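Local coordinates for protein UDP-N-acetylglucosamine 2-epimerase (Methanocaldococcus jannaschii, PDB 4NES) that probably catalyses the reversible epimerisation at C-2 that interconverts UDP-N-acetylglucosamine and UDP-N-acetylmannosamine, at residues Ala118-Phe123 against Thr309-Thr314; Tyr201-Leu206 against Leu275-Asn280; Lys299-Thr304 against Lys340-Lys345. All coordinates share one frame; numbering follows the deposited sequence.

Contact 1 (Ala118-Phe123 against Thr309-Thr314)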
# COMPACT_ATOMS: atom_id res chain seq x y z
N ALA A 118 -8.47 -11.29 6.32
CA ALA A 118 -8.55 -10.44 5.15
C ALA A 118 -9.98 -9.97 4.91
O ALA A 118 -10.93 -10.68 5.20
CB ALA A 118 -8.05 -11.23 3.95
N GLY A 119 -10.13 -8.77 4.36
CA GLY A 119 -11.41 -8.33 3.86
C GLY A 119 -12.29 -7.58 4.85
O GLY A 119 -13.38 -7.15 4.49
N LEU A 120 -11.84 -7.45 6.09
CA LEU A 120 -12.62 -6.67 7.06
C LEU A 120 -12.61 -5.20 6.63
O LEU A 120 -11.58 -4.67 6.20
CB LEU A 120 -12.05 -6.81 8.47
CG LEU A 120 -12.29 -8.12 9.22
CD1 LEU A 120 -11.69 -9.30 8.51
CD2 LEU A 120 -11.73 -8.01 10.63
N ARG A 121 -13.76 -4.54 6.72
CA ARG A 121 -13.85 -3.12 6.36
C ARG A 121 -14.72 -2.35 7.33
O ARG A 121 -15.86 -2.74 7.60
CB ARG A 121 -14.41 -2.95 4.94
CG ARG A 121 -13.60 -3.61 3.81
CD ARG A 121 -12.30 -2.84 3.55
NE ARG A 121 -11.55 -3.41 2.44
CZ ARG A 121 -10.60 -4.33 2.57
NH1 ARG A 121 -10.27 -4.81 3.76
NH2 ARG A 121 -9.98 -4.78 1.48
N SER A 122 -14.20 -1.24 7.82
CA SER A 122 -14.99 -0.26 8.57
C SER A 122 -15.48 0.84 7.63
O SER A 122 -16.42 1.56 7.96
CB SER A 122 -14.14 0.37 9.67
OG SER A 122 -13.16 1.21 9.08
N PHE A 123 -14.81 0.98 6.48
CA PHE A 123 -15.07 2.06 5.52
C PHE A 123 -14.80 3.44 6.10
O PHE A 123 -15.33 4.45 5.64
CB PHE A 123 -16.46 1.93 4.90
CG PHE A 123 -16.69 0.61 4.25
CD1 PHE A 123 -16.01 0.26 3.09
CD2 PHE A 123 -17.56 -0.31 4.81
CE1 PHE A 123 -16.21 -0.97 2.50
CE2 PHE A 123 -17.76 -1.55 4.22
CZ PHE A 123 -17.08 -1.88 3.06
N THR A 309 -17.60 -0.24 12.84
CA THR A 309 -16.79 -1.39 13.16
C THR A 309 -16.48 -2.17 11.89
O THR A 309 -17.23 -2.09 10.91
CB THR A 309 -17.47 -2.32 14.20
OG1 THR A 309 -16.63 -3.45 14.45
CG2 THR A 309 -18.83 -2.82 13.69
N GLU A 310 -15.38 -2.90 11.89
CA GLU A 310 -15.04 -3.74 10.76
C GLU A 310 -15.46 -5.18 11.02
O GLU A 310 -15.19 -6.06 10.21
CB GLU A 310 -13.56 -3.63 10.35
CG GLU A 310 -12.55 -3.93 11.44
CD GLU A 310 -12.55 -2.87 12.51
OE1 GLU A 310 -12.21 -1.70 12.20
OE2 GLU A 310 -12.92 -3.20 13.65
N ARG A 311 -16.14 -5.41 12.13
CA ARG A 311 -16.82 -6.69 12.33
C ARG A 311 -18.31 -6.46 12.56
O ARG A 311 -18.82 -6.66 13.66
CB ARG A 311 -16.15 -7.61 13.38
CG ARG A 311 -15.66 -6.96 14.66
CD ARG A 311 -14.28 -6.33 14.50
NE ARG A 311 -13.20 -7.31 14.33
CZ ARG A 311 -11.92 -6.98 14.13
NH1 ARG A 311 -11.57 -5.71 14.05
NH2 ARG A 311 -11.01 -7.92 13.99
N PRO A 312 -19.01 -6.03 11.50
CA PRO A 312 -20.42 -5.67 11.60
C PRO A 312 -21.30 -6.86 11.90
O PRO A 312 -22.43 -6.66 12.31
CB PRO A 312 -20.74 -5.12 10.20
CG PRO A 312 -19.74 -5.80 9.31
CD PRO A 312 -18.51 -5.82 10.13
N GLU A 313 -20.78 -8.08 11.71
CA GLU A 313 -21.55 -9.28 11.99
C GLU A 313 -21.94 -9.34 13.47
O GLU A 313 -23.00 -9.84 13.82
CB GLU A 313 -20.78 -10.54 11.55
CG GLU A 313 -19.95 -10.35 10.26
CD GLU A 313 -18.64 -9.65 10.51
OE1 GLU A 313 -18.40 -9.33 11.68
OE2 GLU A 313 -17.81 -9.43 9.56
N THR A 314 -21.11 -8.78 14.34
CA THR A 314 -21.43 -8.75 15.77
C THR A 314 -22.64 -7.87 16.06
O THR A 314 -23.43 -8.16 16.96
CB THR A 314 -20.25 -8.26 16.61
OG1 THR A 314 -19.92 -6.92 16.24
CG2 THR A 314 -19.04 -9.17 16.39
O HOH W 1 -15.99 -6.53 7.66
O HOH W 2 -18.58 -1.87 8.38

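Contact 2 (Tyr201-Leu206 against Leu275-Asn280)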
# COMPACT_ATOMS: atom_id res chain seq x y z
N TYR A 201 -19.54 -6.71 37.30
CA TYR A 201 -18.69 -5.64 36.80
C TYR A 201 -18.81 -5.48 35.29
O TYR A 201 -19.27 -6.39 34.60
CB TYR A 201 -17.22 -5.88 37.17
CG TYR A 201 -16.63 -7.13 36.55
CD1 TYR A 201 -16.71 -8.35 37.20
CD2 TYR A 201 -16.00 -7.10 35.31
CE1 TYR A 201 -16.18 -9.51 36.65
CE2 TYR A 201 -15.47 -8.25 34.74
CZ TYR A 201 -15.56 -9.45 35.42
OH TYR A 201 -15.04 -10.61 34.89
N PHE A 202 -18.44 -4.31 34.79
CA PHE A 202 -18.27 -4.10 33.36
C PHE A 202 -16.78 -4.10 33.09
O PHE A 202 -16.00 -3.58 33.88
CB PHE A 202 -18.84 -2.76 32.90
CG PHE A 202 -20.34 -2.62 33.06
CD1 PHE A 202 -21.14 -3.71 33.37
CD2 PHE A 202 -20.94 -1.38 32.86
CE1 PHE A 202 -22.52 -3.56 33.51
CE2 PHE A 202 -22.32 -1.23 32.99
CZ PHE A 202 -23.10 -2.31 33.31
N LEU A 203 -16.37 -4.71 31.97
CA LEU A 203 -14.97 -4.72 31.57
C LEU A 203 -14.73 -3.70 30.47
O LEU A 203 -15.46 -3.67 29.47
CB LEU A 203 -14.61 -6.12 31.07
CG LEU A 203 -13.16 -6.38 30.66
CD1 LEU A 203 -12.19 -6.25 31.83
CD2 LEU A 203 -13.04 -7.74 30.01
N LEU A 204 -13.71 -2.87 30.63
CA LEU A 204 -13.41 -1.82 29.67
C LEU A 204 -11.99 -1.92 29.11
O LEU A 204 -11.04 -2.10 29.86
CB LEU A 204 -13.58 -0.45 30.35
CG LEU A 204 -13.16 0.81 29.59
CD1 LEU A 204 -14.04 1.06 28.38
CD2 LEU A 204 -13.16 2.01 30.54
N THR A 205 -11.86 -1.80 27.79
CA THR A 205 -10.57 -1.51 27.16
C THR A 205 -10.76 -0.40 26.14
O THR A 205 -11.82 -0.32 25.53
CB THR A 205 -9.88 -2.74 26.48
OG1 THR A 205 -10.52 -3.04 25.23
CG2 THR A 205 -9.85 -3.97 27.40
N LEU A 206 -9.75 0.44 25.96
CA LEU A 206 -9.86 1.57 25.05
C LEU A 206 -8.48 1.93 24.56
O LEU A 206 -7.62 2.28 25.37
CB LEU A 206 -10.46 2.78 25.77
CG LEU A 206 -10.88 3.95 24.87
CD1 LEU A 206 -12.22 3.64 24.23
CD2 LEU A 206 -10.94 5.25 25.66
N LEU A 275 -9.24 -13.61 29.27
CA LEU A 275 -10.40 -14.43 28.91
C LEU A 275 -11.31 -14.64 30.11
O LEU A 275 -12.53 -14.60 29.99
CB LEU A 275 -9.95 -15.80 28.39
CG LEU A 275 -9.41 -15.83 26.97
CD1 LEU A 275 -8.85 -17.21 26.70
CD2 LEU A 275 -10.50 -15.49 25.96
N MSE A 276 -10.72 -14.84 31.29
CA MSE A 276 -11.52 -14.95 32.49
C MSE A 276 -12.27 -13.66 32.82
O MSE A 276 -13.45 -13.70 33.20
CB MSE A 276 -10.64 -15.38 33.67
CG MSE A 276 -10.21 -16.84 33.61
SE MSE A 276 -11.73 -18.06 33.64
CE MSE A 276 -12.47 -17.57 35.37
N LEU A 277 -11.61 -12.53 32.66
CA LEU A 277 -12.30 -11.26 32.87
C LEU A 277 -13.44 -11.08 31.87
O LEU A 277 -14.52 -10.62 32.24
CB LEU A 277 -11.32 -10.09 32.79
CG LEU A 277 -10.32 -9.99 33.95
CD1 LEU A 277 -9.29 -8.94 33.61
CD2 LEU A 277 -11.04 -9.65 35.26
N GLU A 278 -13.22 -11.44 30.61
CA GLU A 278 -14.28 -11.31 29.62
C GLU A 278 -15.45 -12.23 29.93
O GLU A 278 -16.61 -11.80 29.93
CB GLU A 278 -13.76 -11.63 28.23
CG GLU A 278 -12.77 -10.63 27.67
CD GLU A 278 -12.22 -11.07 26.34
OE1 GLU A 278 -11.88 -12.26 26.20
OE2 GLU A 278 -12.12 -10.23 25.43
N LYS A 279 -15.14 -13.50 30.19
CA LYS A 279 -16.17 -14.51 30.35
C LYS A 279 -17.12 -14.15 31.48
O LYS A 279 -18.32 -14.41 31.42
CB LYS A 279 -15.53 -15.87 30.63
CG LYS A 279 -16.55 -17.01 30.76
CD LYS A 279 -15.89 -18.32 31.14
CE LYS A 279 -16.93 -19.43 31.24
NZ LYS A 279 -17.87 -19.22 32.37
N ASN A 280 -16.57 -13.52 32.52
CA ASN A 280 -17.35 -13.26 33.73
C ASN A 280 -17.92 -11.85 33.84
O ASN A 280 -18.57 -11.51 34.83
CB ASN A 280 -16.51 -13.60 34.97
CG ASN A 280 -16.28 -15.09 35.11
OD1 ASN A 280 -17.16 -15.82 35.56
ND2 ASN A 280 -15.09 -15.55 34.72
O HOH W 3 -19.88 -9.51 36.26

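Contact 3 (Lys299-Thr304 against Lys340-Lys345)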
# COMPACT_ATOMS: atom_id res chain seq x y z
N LYS A 299 -20.52 -14.97 24.44
CA LYS A 299 -21.93 -14.63 24.73
C LYS A 299 -22.06 -13.59 25.84
O LYS A 299 -22.93 -13.69 26.72
CB LYS A 299 -22.75 -15.87 25.09
CG LYS A 299 -22.61 -17.02 24.14
CD LYS A 299 -23.11 -16.69 22.75
CE LYS A 299 -22.93 -17.91 21.84
NZ LYS A 299 -23.25 -17.62 20.43
N VAL A 300 -21.18 -12.59 25.80
CA VAL A 300 -21.24 -11.48 26.74
C VAL A 300 -21.57 -10.25 25.93
O VAL A 300 -20.87 -9.95 24.96
CB VAL A 300 -19.89 -11.31 27.46
CG1 VAL A 300 -19.93 -10.14 28.42
CG2 VAL A 300 -19.51 -12.60 28.21
N PRO A 301 -22.64 -9.52 26.28
CA PRO A 301 -23.01 -8.35 25.49
C PRO A 301 -21.88 -7.32 25.39
O PRO A 301 -21.15 -7.09 26.36
CB PRO A 301 -24.19 -7.75 26.27
CG PRO A 301 -24.71 -8.88 27.09
CD PRO A 301 -23.53 -9.72 27.44
N CYS A 302 -21.75 -6.71 24.22
CA CYS A 302 -20.67 -5.79 23.95
C CYS A 302 -21.22 -4.42 23.55
O CYS A 302 -22.23 -4.31 22.85
CB CYS A 302 -19.79 -6.35 22.83
SG CYS A 302 -18.23 -5.46 22.59
N ILE A 303 -20.55 -3.37 24.03
CA ILE A 303 -20.84 -2.01 23.58
C ILE A 303 -19.54 -1.44 23.03
O ILE A 303 -18.53 -1.39 23.73
CB ILE A 303 -21.37 -1.14 24.73
CG1 ILE A 303 -22.75 -1.61 25.15
CG2 ILE A 303 -21.41 0.33 24.30
CD1 ILE A 303 -23.22 -1.02 26.46
N THR A 304 -19.58 -1.04 21.76
CA THR A 304 -18.38 -0.61 21.07
C THR A 304 -18.32 0.91 21.00
O THR A 304 -19.23 1.57 20.46
CB THR A 304 -18.26 -1.24 19.67
OG1 THR A 304 -18.18 -2.66 19.81
CG2 THR A 304 -16.99 -0.77 18.97
N LYS A 340 -30.51 -7.77 27.49
CA LYS A 340 -30.34 -8.59 26.30
C LYS A 340 -30.15 -10.07 26.65
O LYS A 340 -29.30 -10.41 27.47
CB LYS A 340 -29.14 -8.07 25.50
CG LYS A 340 -28.70 -8.94 24.34
CD LYS A 340 -29.64 -8.81 23.16
CE LYS A 340 -29.15 -9.65 22.00
NZ LYS A 340 -30.16 -9.74 20.90
N LYS A 341 -30.95 -10.94 26.04
CA LYS A 341 -30.75 -12.38 26.20
C LYS A 341 -29.43 -12.77 25.54
O LYS A 341 -29.18 -12.40 24.39
CB LYS A 341 -31.89 -13.17 25.55
CG LYS A 341 -33.25 -12.98 26.18
CD LYS A 341 -34.31 -13.68 25.35
CE LYS A 341 -35.18 -14.59 26.20
NZ LYS A 341 -34.34 -15.46 27.06
N ARG A 342 -28.61 -13.52 26.26
CA ARG A 342 -27.28 -13.85 25.76
C ARG A 342 -27.31 -15.05 24.84
O ARG A 342 -26.56 -16.02 25.00
CB ARG A 342 -26.30 -14.02 26.92
CG ARG A 342 -26.33 -12.78 27.77
CD ARG A 342 -25.41 -12.80 28.97
NE ARG A 342 -25.58 -11.55 29.70
CZ ARG A 342 -24.64 -10.98 30.45
NH1 ARG A 342 -23.45 -11.55 30.57
NH2 ARG A 342 -24.90 -9.83 31.07
N ASN A 343 -28.21 -14.97 23.87
CA ASN A 343 -28.24 -15.92 22.78
C ASN A 343 -28.12 -15.16 21.47
O ASN A 343 -28.78 -14.15 21.24
CB ASN A 343 -29.49 -16.82 22.84
CG ASN A 343 -30.71 -16.21 22.17
OD1 ASN A 343 -30.97 -15.01 22.29
ND2 ASN A 343 -31.48 -17.04 21.48
N TRP A 344 -27.20 -15.63 20.64
CA TRP A 344 -27.04 -15.15 19.28
C TRP A 344 -26.17 -16.14 18.54
O TRP A 344 -25.50 -16.96 19.16
CB TRP A 344 -26.43 -13.74 19.23
CG TRP A 344 -25.22 -13.52 20.10
CD1 TRP A 344 -23.94 -13.95 19.87
CD2 TRP A 344 -25.18 -12.75 21.31
NE1 TRP A 344 -23.11 -13.51 20.87
CE2 TRP A 344 -23.85 -12.78 21.78
CE3 TRP A 344 -26.14 -12.05 22.05
CZ2 TRP A 344 -23.45 -12.13 22.95
CZ3 TRP A 344 -25.75 -11.41 23.22
CH2 TRP A 344 -24.42 -11.46 23.66
N LYS A 345 -26.22 -16.07 17.22
CA LYS A 345 -25.39 -16.91 16.36
C LYS A 345 -23.92 -16.51 16.47
O LYS A 345 -23.62 -15.36 16.73
CB LYS A 345 -25.89 -16.77 14.92
CG LYS A 345 -24.82 -16.68 13.84
CD LYS A 345 -25.44 -17.02 12.50
CE LYS A 345 -24.49 -16.78 11.35
NZ LYS A 345 -24.38 -15.34 11.07
O HOH W 4 -26.16 -18.51 21.80

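Contact 1 (Ala118-Phe123 against Thr309-Thr314)
Glu-310 and Leu-120 meet where the two Rossmann-like domains of this GT-B fold face each other: the loop after strand 112-116 belongs to one, the loop between strand 302-304 and helix 313-316 to the other. The aliphatic stem of Glu-310 packs on the first loop, its CB lying 3.5 Å from the backbone N of Ser-122 and 4.0 Å from CB of Leu-120. CG stands between the backbone N and the carbonyl carbon (chi1 56°), and the chain bends at chi2; OE1 lies 3.8 Å from CB of Ser-122, a small residue that fits beside the carboxylate. The serine OG is hydrogen-bonded to the backbone N of Asp-124. OE2 takes NH1 of Arg-311 from above the carboxylate plane at 2.9 Å and also pairs with Arg-306. Leucine suits position 120 because a methyl group can lie against a flat cation: CD2 rests over one face of the Arg-311 guanidinium, toward its rim and 3.4 Å from NH2, which is salt-bridged to Glu-293. The bound UDP is about 6 Å from the Arg-311 side chain. Water completes the joint, one molecule donating to both Arg-121 O and Thr-309 O.

Contact 2 (Tyr201-Leu206 against Leu275-Asn280)
Tyr-201 and Leu-203 reach from strand 201-205 to helix 271-280, a helix packed on the parallel sheet of the C-terminal Rossmann-like domain of the GT-B fold. The short segments cross at -132°, their axes 8.4 Å apart at the closest. Tyr-201 directs its phenol at the helix backbone: CG lies between the backbone N and the carbonyl carbon (chi1 63°), and OH donates to Leu-277 O at 2.7 Å. This bond lies in the carbonyl plane, on a lone pair, and the acceptor sits at the edge of the ring. Tyrosine suits the place because its long, rigid ring carries a donor as far as a backbone oxygen of the helix; OH also rests 3.3 Å from CB of Asn-280. Two residues on, Leu-203 packs its branched tip against the helix. Its side chain crosses that of Leu-277 at about a right angle, CD2 being 4.0 Å from Leu-277 CB, and the same methyl meets CG of Glu-278 at 3.7 Å. The Glu-278 side chain comes within about 4 Å of the bound UDP. The Asn-280 side chain folds back, its ND2 and the backbone N reaching O of Met-276, a selenomethionine, from opposite faces of the carbonyl plane, ND2 at 2.9 Å.

Contact 3 (Lys299-Thr304 against Lys340-Lys345)
The carbonyl oxygen of Trp-344 receives NZ of Lys-299 at 2.7 Å, with the donor tilted 30° from the carbonyl plane. A water that accepts from the backbone N of Trp-344 lies near as well and takes a weak bond from the same ammonium group. On its way there the lysine chain slides past the indole in the opposite direction, and CD lies over one face of the five-membered ring, 4.1 Å from its centroid, in a CH-pi contact. Lysine thus does two jobs here: its CD methylene lies over the aromatic face and its tip finds a backbone acceptor. Its backbone matters too, since Lys-299 has positive phi and ends helix 289-298 in a Schellman motif. The Trp-344 NE1 bonds to Cys-296 O in the last turn of that helix, while the edge of the six-membered ring meets the backbone, CH2 being 3.7 Å from Pro-301 N. In the Rossmann-like C-terminal domain of this GT-B protein, the contact holds the turn between helix 289-298 and strand 302-304 against the loop that leaves helix 327-338 for the final helix, 353-363. Arg-342, the centre of an inverse gamma turn, also packs on the segment 299-304. Its chain runs extended from CG to NE, passing Lys-299 O, 3.4 Å from the arginine CB, and crosses Pro-301 at about a right angle. The proline ring, with no side-chain polar group of its own, offers an apolar surface to the cation: CD sits over the centre of the guanidinium, 3.4 Å from CZ. At the end of this arginine, NH2 makes a weak hydrogen bond to Glu-282 O.

Overall arrangement
From the N terminus, the chain first completes strand 112-116 of the N-terminal sheet and opens contact 1 at 118-123. It then enters the second domain, where contact 2 begins at 201-206 and closes at 275-280, wholly nested inside the long loop that contact 1 will close. Contact 3 opens at 299-304, before 309-314 closes contact 1, and ends at 340-345, so contacts 1 and 3 cross while 2 and 3 follow in series. Contact 1 joins the two domains; the others lie within the second, reaching the same sheet. Contacts 2 and 3 touch directly, CG2 of Val-300 lying 3.5 Å from Glu-278 O.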